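Local coordinates for diguanylate cyclase/phosphodiesterase-domain containing protein (Thermotoga maritima MSB8, PDB 6KHU) that probably belongs to the diguanylate cyclases, GGDEF-domain enzymes that make the bacterial second messenger cyclic di-GMP from two molecules of GTP, at residues 10-15 and 75-80; 33-38 and 103-108. All blocks are in the same frame, centred on the assembly; numbering follows the deposited sequence.

Contact 1. Residues 10-15 and 75-80; sequences DHFLRL and ALFVIG
Phe12 and Phe77 meet ring to ring between helix 10-15 and strand 75-79. The two side chains slide past each other in opposite directions. Their ring centroids lie 5.5 Å apart and the planes are inclined at 49°, an oblique pair. The closest atoms are Phe12 CE1 and Phe77 CD2, at 3.6 Å. Phe12 CG, anti to its backbone N (chi1 172°), starts the ring off toward the strand.

The aliphatic contacts lie to either side of this pair. The CB of Ala75 touches the far end of the Phe12 ring, at 3.5 Å from CE2 and also from CZ. Leu15 meets the other ring through its CB, 4.2 Å from Phe77 CZ. Here helix 9-26 packs on one face of the central sheet of the GGDEF fold. The short segments run nearly the same way, with axes 10.0 Å apart and 22° between them. Tyr7 adds to the apolar cluster by touching Phe12 and Leu15.

Backbone atoms also line the rings. The carbonyl O of Leu15 lies 3.8 Å from Phe77 CZ. Phe12 CZ approaches the backbone N of Leu76. No hydrogen bond crosses between the segments.

Contact 2. Residues 33-38 and 103-108; sequences FFVKTK and IEYSIA
Phe34 to Thr37 pair with Tyr105 to Ala108 as antiparallel neighbours, with strand axes 4.8 Å apart and directions 171° from each other. Phe34 with Ala108 and Lys36 with Ser106 are hydrogen-bonded pairs. Each has two N-H to O=C bonds, such as Phe34 N to Ala108 O at 2.9 Å. Val35 with Ile107, between them, and Thr37 with Tyr105, beyond Lys36, are the non-hydrogen-bonded pairs. Beyond the last pair, Lys38 N still bonds to Glu104 O at 2.8 Å, with the donor tilted 32° from the carbonyl plane. Several CA-H...O contacts add to the pairing, among them Tyr105 CA to Lys36 O.

This pairing places strand 105-112 at the edge of the GGDEF sheet, beside strand 30-37. Helices cover both faces. Helix 119-130 lies over the face of Phe34, Lys36 and Ala108. Helices 41-57 and 86-100 lie over the face of Val35, Ile107 and Tyr105.

On that second face Val35 and Ile107 cross obliquely. Val35 CG2 meets CG1 and CD1 of Ile107, both at 3.9 Å. Val35 CG1 is a looser neighbour of Tyr105 CD2, at 4.3 Å. Tyr105 CB lies 3.3 Å from Lys36 O.

The polar side-chain contact is on the Ser106 side. The Lys38 chain is extended beyond CG and carries NZ back over Ser106. NZ hydrogen-bonds to Ser106 OG at 2.7 Å. It also bonds to the carbonyl O of Val130 and of Ala131. Three oxygens thus grip the ammonium group, joining this edge of the sheet to the C-terminal end of the chain.

In the fold
From the N terminus the chain enters helix 9-26, which carries the first segment of contact 1. It then runs through strand 30-37, the first segment of contact 2. Strand 73-79 closes the loop of contact 1 against the helix, and strand 105-112 later closes that of contact 2. The segments alternate along the chain, so the two loops cross. Their centres are about 17 Å apart. Strands 73-79 and 30-37 are neighbours in the sheet and join the contacts directly. Phe33 N lies 2.7 Å from Leu76 O, a probable hydrogen bond, and Ala75 packs on Phe34. Contact 1 ties a helix to the sheet; contact 2 adds its edge strand.

Contact 1. Residues 10-15 and 75-80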
ATOM      1  N   ASP A  10       5.957 -10.674   5.791  1.00 15.26           N
ATOM      2  CA  ASP A  10       7.218 -11.112   5.198  1.00 17.36           C
ATOM      3  C   ASP A  10       7.010 -11.632   3.783  1.00 15.84           C
ATOM      4  O   ASP A  10       7.867 -11.433   2.916  1.00 14.34           O
ATOM      5  CB  ASP A  10       7.878 -12.172   6.068  1.00 18.31           C
ATOM      6  CG  ASP A  10       8.459 -11.590   7.345  1.00 30.11           C
ATOM      7  OD1 ASP A  10       8.386 -10.356   7.527  1.00 27.05           O
ATOM      8  OD2 ASP A  10       8.998 -12.363   8.166  1.00 36.30           O
ATOM      9  N   HIS A  11       5.880 -12.299   3.534  1.00 13.66           N
ATOM     10  CA  HIS A  11       5.534 -12.690   2.173  1.00 14.28           C
ATOM     11  C   HIS A  11       5.425 -11.455   1.282  1.00 14.28           C
ATOM     12  O   HIS A  11       6.048 -11.383   0.216  1.00 13.46           O
ATOM     13  CB  HIS A  11       4.217 -13.488   2.191  1.00 15.37           C
ATOM     14  CG  HIS A  11       3.902 -14.189   0.903  1.00 14.99           C
ATOM     15  ND1 HIS A  11       2.894 -15.124   0.794  1.00 18.65           N
ATOM     16  CD2 HIS A  11       4.446 -14.083  -0.332  1.00 18.06           C
ATOM     17  CE1 HIS A  11       2.836 -15.572  -0.447  1.00 16.41           C
ATOM     18  NE2 HIS A  11       3.763 -14.949  -1.156  1.00 18.53           N
ATOM     19  N   PHE A  12       4.660 -10.456   1.734  1.00 12.23           N
ATOM     20  CA  PHE A  12       4.510  -9.198   1.009  1.00 13.27           C
ATOM     21  C   PHE A  12       5.862  -8.565   0.696  1.00 13.68           C
ATOM     22  O   PHE A  12       6.116  -8.127  -0.436  1.00 14.39           O
ATOM     23  CB  PHE A  12       3.656  -8.225   1.826  1.00  9.56           C
ATOM     24  CG  PHE A  12       3.608  -6.842   1.241  1.00 12.26           C
ATOM     25  CD1 PHE A  12       2.734  -6.548   0.215  1.00 10.60           C
ATOM     26  CD2 PHE A  12       4.470  -5.847   1.691  1.00 12.20           C
ATOM     27  CE1 PHE A  12       2.707  -5.280  -0.355  1.00 14.49           C
ATOM     28  CE2 PHE A  12       4.449  -4.580   1.132  1.00 12.28           C
ATOM     29  CZ  PHE A  12       3.565  -4.298   0.103  1.00 14.20           C
ATOM     30  N   LEU A  13       6.729  -8.474   1.703  1.00 11.82           N
ATOM     31  CA  LEU A  13       7.992  -7.778   1.518  1.00 11.01           C
ATOM     32  C   LEU A  13       8.896  -8.522   0.546  1.00 13.12           C
ATOM     33  O   LEU A  13       9.649  -7.889  -0.202  1.00 10.87           O
ATOM     34  CB  LEU A  13       8.688  -7.585   2.869  1.00 13.62           C
ATOM     35  CG  LEU A  13       8.101  -6.500   3.786  1.00 15.93           C
ATOM     36  CD1 LEU A  13       8.685  -6.618   5.196  1.00 15.41           C
ATOM     37  CD2 LEU A  13       8.355  -5.108   3.230  1.00 14.27           C
ATOM     38  N   ARG A  14       8.834  -9.858   0.541  1.00 10.00           N
ATOM     39  CA  ARG A  14       9.560 -10.625  -0.466  1.00 12.64           C
ATOM     40  C   ARG A  14       9.087 -10.275  -1.870  1.00 14.32           C
ATOM     41  O   ARG A  14       9.903 -10.026  -2.763  1.00 12.20           O
ATOM     42  CB  ARG A  14       9.403 -12.126  -0.210  1.00 20.01           C
ATOM     43  CG  ARG A  14      10.360 -12.969  -1.044  1.00 24.42           C
ATOM     44  CD  ARG A  14      10.315 -14.448  -0.653  1.00 25.51           C
ATOM     45  NE  ARG A  14       9.135 -15.115  -1.201  1.00 30.83           N
ATOM     46  CZ  ARG A  14       8.115 -15.539  -0.464  1.00 30.46           C
ATOM     47  NH1 ARG A  14       8.144 -15.367   0.859  1.00 25.74           N
ATOM     48  NH2 ARG A  14       7.079 -16.138  -1.046  1.00 25.43           N
ATOM     49  N   LEU A  15       7.764 -10.244  -2.084  1.00 10.77           N
ATOM     50  CA  LEU A  15       7.231  -9.870  -3.391  1.00 11.72           C
ATOM     51  C   LEU A  15       7.628  -8.448  -3.764  1.00 11.79           C
ATOM     52  O   LEU A  15       7.892  -8.156  -4.941  1.00 10.46           O
ATOM     53  CB  LEU A  15       5.704 -10.018  -3.407  1.00 12.31           C
ATOM     54  CG  LEU A  15       5.180 -11.458  -3.205  1.00 15.98           C
ATOM     55  CD1 LEU A  15       3.658 -11.496  -3.104  1.00 15.85           C
ATOM     56  CD2 LEU A  15       5.656 -12.401  -4.327  1.00 17.16           C
ATOM     57  N   ALA A  75      -0.013  -2.432   3.569  1.00 15.16           N
ATOM     58  CA  ALA A  75       0.833  -1.907   2.515  1.00 12.47           C
ATOM     59  C   ALA A  75       0.313  -2.384   1.166  1.00 13.82           C
ATOM     60  O   ALA A  75      -0.396  -3.392   1.062  1.00 15.14           O
ATOM     61  CB  ALA A  75       2.299  -2.313   2.716  1.00 13.97           C
ATOM     62  N   LEU A  76       0.661  -1.624   0.132  1.00 10.85           N
ATOM     63  CA  LEU A  76       0.258  -1.893  -1.236  1.00 12.55           C
ATOM     64  C   LEU A  76       1.372  -1.413  -2.149  1.00 13.22           C
ATOM     65  O   LEU A  76       1.941  -0.336  -1.924  1.00 10.08           O
ATOM     66  CB  LEU A  76      -1.050  -1.170  -1.590  1.00 11.27           C
ATOM     67  CG  LEU A  76      -1.413  -0.970  -3.063  1.00 13.08           C
ATOM     68  CD1 LEU A  76      -1.999  -2.266  -3.662  1.00 12.67           C
ATOM     69  CD2 LEU A  76      -2.411   0.191  -3.218  1.00 11.66           C
ATOM     70  N   PHE A  77       1.685  -2.198  -3.174  1.00  8.99           N
ATOM     71  CA  PHE A  77       2.469  -1.641  -4.265  1.00 11.93           C
ATOM     72  C   PHE A  77       1.773  -1.900  -5.590  1.00 11.74           C
ATOM     73  O   PHE A  77       1.137  -2.939  -5.774  1.00 13.97           O
ATOM     74  CB  PHE A  77       3.934  -2.151  -4.268  1.00 10.76           C
ATOM     75  CG  PHE A  77       4.114  -3.631  -4.542  1.00  9.16           C
ATOM     76  CD1 PHE A  77       4.146  -4.118  -5.843  1.00  8.64           C
ATOM     77  CD2 PHE A  77       4.336  -4.517  -3.491  1.00 11.39           C
ATOM     78  CE1 PHE A  77       4.351  -5.459  -6.093  1.00 10.71           C
ATOM     79  CE2 PHE A  77       4.548  -5.874  -3.731  1.00 10.59           C
ATOM     80  CZ  PHE A  77       4.555  -6.345  -5.034  1.00  8.28           C
ATOM     81  N   VAL A  78       1.883  -0.923  -6.494  1.00 13.19           N
ATOM     82  CA  VAL A  78       1.212  -0.916  -7.787  1.00 16.41           C
ATOM     83  C   VAL A  78       2.266  -0.620  -8.856  1.00 16.61           C
ATOM     84  O   VAL A  78       2.899   0.444  -8.839  1.00 16.06           O
ATOM     85  CB  VAL A  78       0.063   0.115  -7.835  1.00 15.45           C
ATOM     86  CG1 VAL A  78      -1.075  -0.305  -6.906  1.00 14.84           C
ATOM     87  CG2 VAL A  78       0.542   1.491  -7.406  1.00 21.11           C
ATOM     88  N   ILE A  79       2.474  -1.559  -9.761  1.00 14.57           N
ATOM     89  CA  ILE A  79       3.549  -1.396 -10.727  1.00 20.00           C
ATOM     90  C   ILE A  79       3.098  -0.447 -11.831  1.00 17.78           C
ATOM     91  O   ILE A  79       1.904  -0.334 -12.151  1.00 14.94           O
ATOM     92  CB  ILE A  79       3.998  -2.759 -11.289  1.00 22.40           C
ATOM     93  CG1 ILE A  79       2.957  -3.288 -12.262  1.00 22.78           C
ATOM     94  CG2 ILE A  79       4.258  -3.772 -10.145  1.00 16.99           C
ATOM     95  CD1 ILE A  79       3.338  -3.082 -13.714  1.00 28.09           C
ATOM     96  N   GLY A  80       4.071   0.241 -12.426  1.00 15.13           N
ATOM     97  CA  GLY A  80       3.785   1.159 -13.504  1.00 19.12           C
ATOM     98  C   GLY A  80       3.270   2.510 -13.055  1.00 22.18           C
ATOM     99  O   GLY A  80       2.966   3.349 -13.907  1.00 20.97           O
TER

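Contact 2. Residues 33-38 and 103-108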
ATOM      1  N   PHE A  33       2.195   2.225  -1.166  1.00 12.39           N
ATOM      2  CA  PHE A  33       1.284   2.958  -0.298  1.00 12.57           C
ATOM      3  C   PHE A  33       1.230   2.256   1.050  1.00 13.03           C
ATOM      4  O   PHE A  33       1.171   1.020   1.107  1.00 14.09           O
ATOM      5  CB  PHE A  33      -0.157   3.045  -0.886  1.00 11.94           C
ATOM      6  CG  PHE A  33      -0.254   3.741  -2.224  1.00 13.90           C
ATOM      7  CD1 PHE A  33       0.074   3.076  -3.392  1.00 13.87           C
ATOM      8  CD2 PHE A  33      -0.723   5.041  -2.312  1.00 15.55           C
ATOM      9  CE1 PHE A  33      -0.030   3.694  -4.616  1.00 16.36           C
ATOM     10  CE2 PHE A  33      -0.820   5.670  -3.543  1.00 18.43           C
ATOM     11  CZ  PHE A  33      -0.465   4.994  -4.697  1.00 17.16           C
ATOM     12  N   PHE A  34       1.243   3.045   2.132  1.00 11.46           N
ATOM     13  CA  PHE A  34       0.969   2.562   3.486  1.00 12.97           C
ATOM     14  C   PHE A  34      -0.314   3.200   4.010  1.00 13.51           C
ATOM     15  O   PHE A  34      -0.508   4.414   3.873  1.00 13.92           O
ATOM     16  CB  PHE A  34       2.110   2.919   4.454  1.00 13.74           C
ATOM     17  CG  PHE A  34       3.210   1.901   4.529  1.00 13.63           C
ATOM     18  CD1 PHE A  34       3.637   1.225   3.395  1.00 12.98           C
ATOM     19  CD2 PHE A  34       3.841   1.641   5.751  1.00 16.58           C
ATOM     20  CE1 PHE A  34       4.674   0.287   3.468  1.00 10.52           C
ATOM     21  CE2 PHE A  34       4.876   0.717   5.839  1.00 18.58           C
ATOM     22  CZ  PHE A  34       5.297   0.034   4.693  1.00 14.73           C
ATOM     23  N   VAL A  35      -1.174   2.393   4.637  1.00 13.79           N
ATOM     24  CA  VAL A  35      -2.368   2.890   5.322  1.00 14.24           C
ATOM     25  C   VAL A  35      -2.382   2.315   6.737  1.00 15.53           C
ATOM     26  O   VAL A  35      -2.415   1.094   6.914  1.00 15.82           O
ATOM     27  CB  VAL A  35      -3.665   2.522   4.576  1.00 16.05           C
ATOM     28  CG1 VAL A  35      -4.888   2.998   5.365  1.00 17.87           C
ATOM     29  CG2 VAL A  35      -3.672   3.129   3.178  1.00 17.87           C
ATOM     30  N   LYS A  36      -2.340   3.186   7.740  1.00 16.37           N
ATOM     31  CA  LYS A  36      -2.445   2.769   9.132  1.00 18.62           C
ATOM     32  C   LYS A  36      -3.801   3.193   9.680  1.00 19.19           C
ATOM     33  O   LYS A  36      -4.171   4.367   9.582  1.00 21.75           O
ATOM     34  CB  LYS A  36      -1.324   3.372   9.986  1.00 18.13           C
ATOM     35  CG  LYS A  36      -1.453   3.016  11.470  1.00 19.24           C
ATOM     36  CD  LYS A  36      -0.171   3.292  12.248  1.00 22.01           C
ATOM     37  CE  LYS A  36      -0.408   3.074  13.738  1.00 26.77           C
ATOM     38  NZ  LYS A  36       0.809   3.308  14.564  1.00 31.43           N
ATOM     39  N   THR A  37      -4.541   2.236  10.239  1.00 18.43           N
ATOM     40  CA  THR A  37      -5.821   2.523  10.871  1.00 23.75           C
ATOM     41  C   THR A  37      -5.599   2.898  12.324  1.00 27.24           C
ATOM     42  O   THR A  37      -4.816   2.253  13.035  1.00 26.82           O
ATOM     43  CB  THR A  37      -6.769   1.327  10.807  1.00 25.81           C
ATOM     44  OG1 THR A  37      -6.144   0.183  11.407  1.00 29.87           O
ATOM     45  CG2 THR A  37      -7.115   1.012   9.384  1.00 27.51           C
ATOM     46  N   LYS A  38      -6.301   3.933  12.761  1.00 25.67           N
ATOM     47  CA  LYS A  38      -6.166   4.456  14.116  1.00 33.92           C
ATOM     48  C   LYS A  38      -7.564   4.538  14.734  1.00 34.77           C
ATOM     49  O   LYS A  38      -8.090   5.621  14.986  1.00 40.13           O
ATOM     50  CB  LYS A  38      -5.447   5.813  14.105  1.00 29.98           C
ATOM     51  CG  LYS A  38      -3.982   5.704  13.672  1.00 28.87           C
ATOM     52  CD  LYS A  38      -3.358   7.040  13.321  1.00 23.06           C
ATOM     53  CE  LYS A  38      -1.845   6.877  13.163  1.00 21.07           C
ATOM     54  NZ  LYS A  38      -1.192   8.045  12.483  1.00 20.29           N
ATOM     55  N   ILE A 103     -13.762   6.350  10.054  1.00 31.91           N
ATOM     56  CA  ILE A 103     -12.488   5.641  10.179  1.00 34.61           C
ATOM     57  C   ILE A 103     -11.375   6.676  10.232  1.00 29.13           C
ATOM     58  O   ILE A 103     -11.243   7.508   9.324  1.00 31.18           O
ATOM     59  CB  ILE A 103     -12.254   4.652   9.024  1.00 32.11           C
ATOM     60  CG1 ILE A 103     -13.368   3.613   8.954  1.00 33.25           C
ATOM     61  CG2 ILE A 103     -10.929   3.929   9.196  1.00 26.11           C
ATOM     62  CD1 ILE A 103     -13.177   2.630   7.812  1.00 31.32           C
ATOM     63  N   GLU A 104     -10.587   6.638  11.300  1.00 28.48           N
ATOM     64  CA  GLU A 104      -9.421   7.501  11.429  1.00 32.47           C
ATOM     65  C   GLU A 104      -8.196   6.749  10.919  1.00 25.43           C
ATOM     66  O   GLU A 104      -7.983   5.587  11.280  1.00 24.68           O
ATOM     67  CB  GLU A 104      -9.223   7.928  12.884  1.00 29.19           C
ATOM     68  CG  GLU A 104      -8.826   9.384  13.053  1.00 41.96           C
ATOM     69  CD  GLU A 104      -9.860  10.340  12.488  1.00 44.31           C
ATOM     70  OE1 GLU A 104      -9.473  11.319  11.805  1.00 50.57           O
ATOM     71  OE2 GLU A 104     -11.066  10.114  12.730  1.00 44.41           O
ATOM     72  N   TYR A 105      -7.393   7.409  10.090  1.00 23.06           N
ATOM     73  CA  TYR A 105      -6.286   6.723   9.437  1.00 25.55           C
ATOM     74  C   TYR A 105      -5.249   7.745   8.997  1.00 23.10           C
ATOM     75  O   TYR A 105      -5.513   8.949   8.930  1.00 23.94           O
ATOM     76  CB  TYR A 105      -6.770   5.913   8.225  1.00 19.96           C
ATOM     77  CG  TYR A 105      -7.182   6.816   7.088  1.00 23.95           C
ATOM     78  CD1 TYR A 105      -8.408   7.486   7.113  1.00 25.22           C
ATOM     79  CD2 TYR A 105      -6.345   7.023   6.001  1.00 20.20           C
ATOM     80  CE1 TYR A 105      -8.774   8.333   6.088  1.00 24.49           C
ATOM     81  CE2 TYR A 105      -6.706   7.860   4.970  1.00 26.00           C
ATOM     82  CZ  TYR A 105      -7.921   8.509   5.014  1.00 23.42           C
ATOM     83  OH  TYR A 105      -8.274   9.345   3.981  1.00 26.85           O
ATOM     84  N   SER A 106      -4.066   7.233   8.670  1.00 19.29           N
ATOM     85  CA  SER A 106      -3.015   7.997   8.011  1.00 19.03           C
ATOM     86  C   SER A 106      -2.585   7.246   6.760  1.00 21.37           C
ATOM     87  O   SER A 106      -2.551   6.010   6.747  1.00 21.04           O
ATOM     88  CB  SER A 106      -1.808   8.209   8.936  1.00 19.44           C
ATOM     89  OG  SER A 106      -2.182   8.878  10.130  1.00 23.28           O
ATOM     90  N   ILE A 107      -2.261   7.987   5.708  1.00 19.65           N
ATOM     91  CA  ILE A 107      -1.877   7.378   4.443  1.00 20.39           C
ATOM     92  C   ILE A 107      -0.625   8.082   3.947  1.00 17.68           C
ATOM     93  O   ILE A 107      -0.445   9.285   4.156  1.00 15.70           O
ATOM     94  CB  ILE A 107      -3.014   7.456   3.395  1.00 17.39           C
ATOM     95  CG1 ILE A 107      -2.622   6.761   2.084  1.00 16.36           C
ATOM     96  CG2 ILE A 107      -3.382   8.896   3.115  1.00 17.21           C
ATOM     97  CD1 ILE A 107      -3.828   6.479   1.163  1.00 14.18           C
ATOM     98  N   ALA A 108       0.250   7.322   3.295  1.00 12.55           N
ATOM     99  CA  ALA A 108       1.466   7.883   2.720  1.00 17.30           C
ATOM    100  C   ALA A 108       1.910   6.996   1.565  1.00 17.09           C
ATOM    101  O   ALA A 108       1.538   5.822   1.491  1.00 16.17           O
ATOM    102  CB  ALA A 108       2.571   8.014   3.776  1.00 14.64           C
TER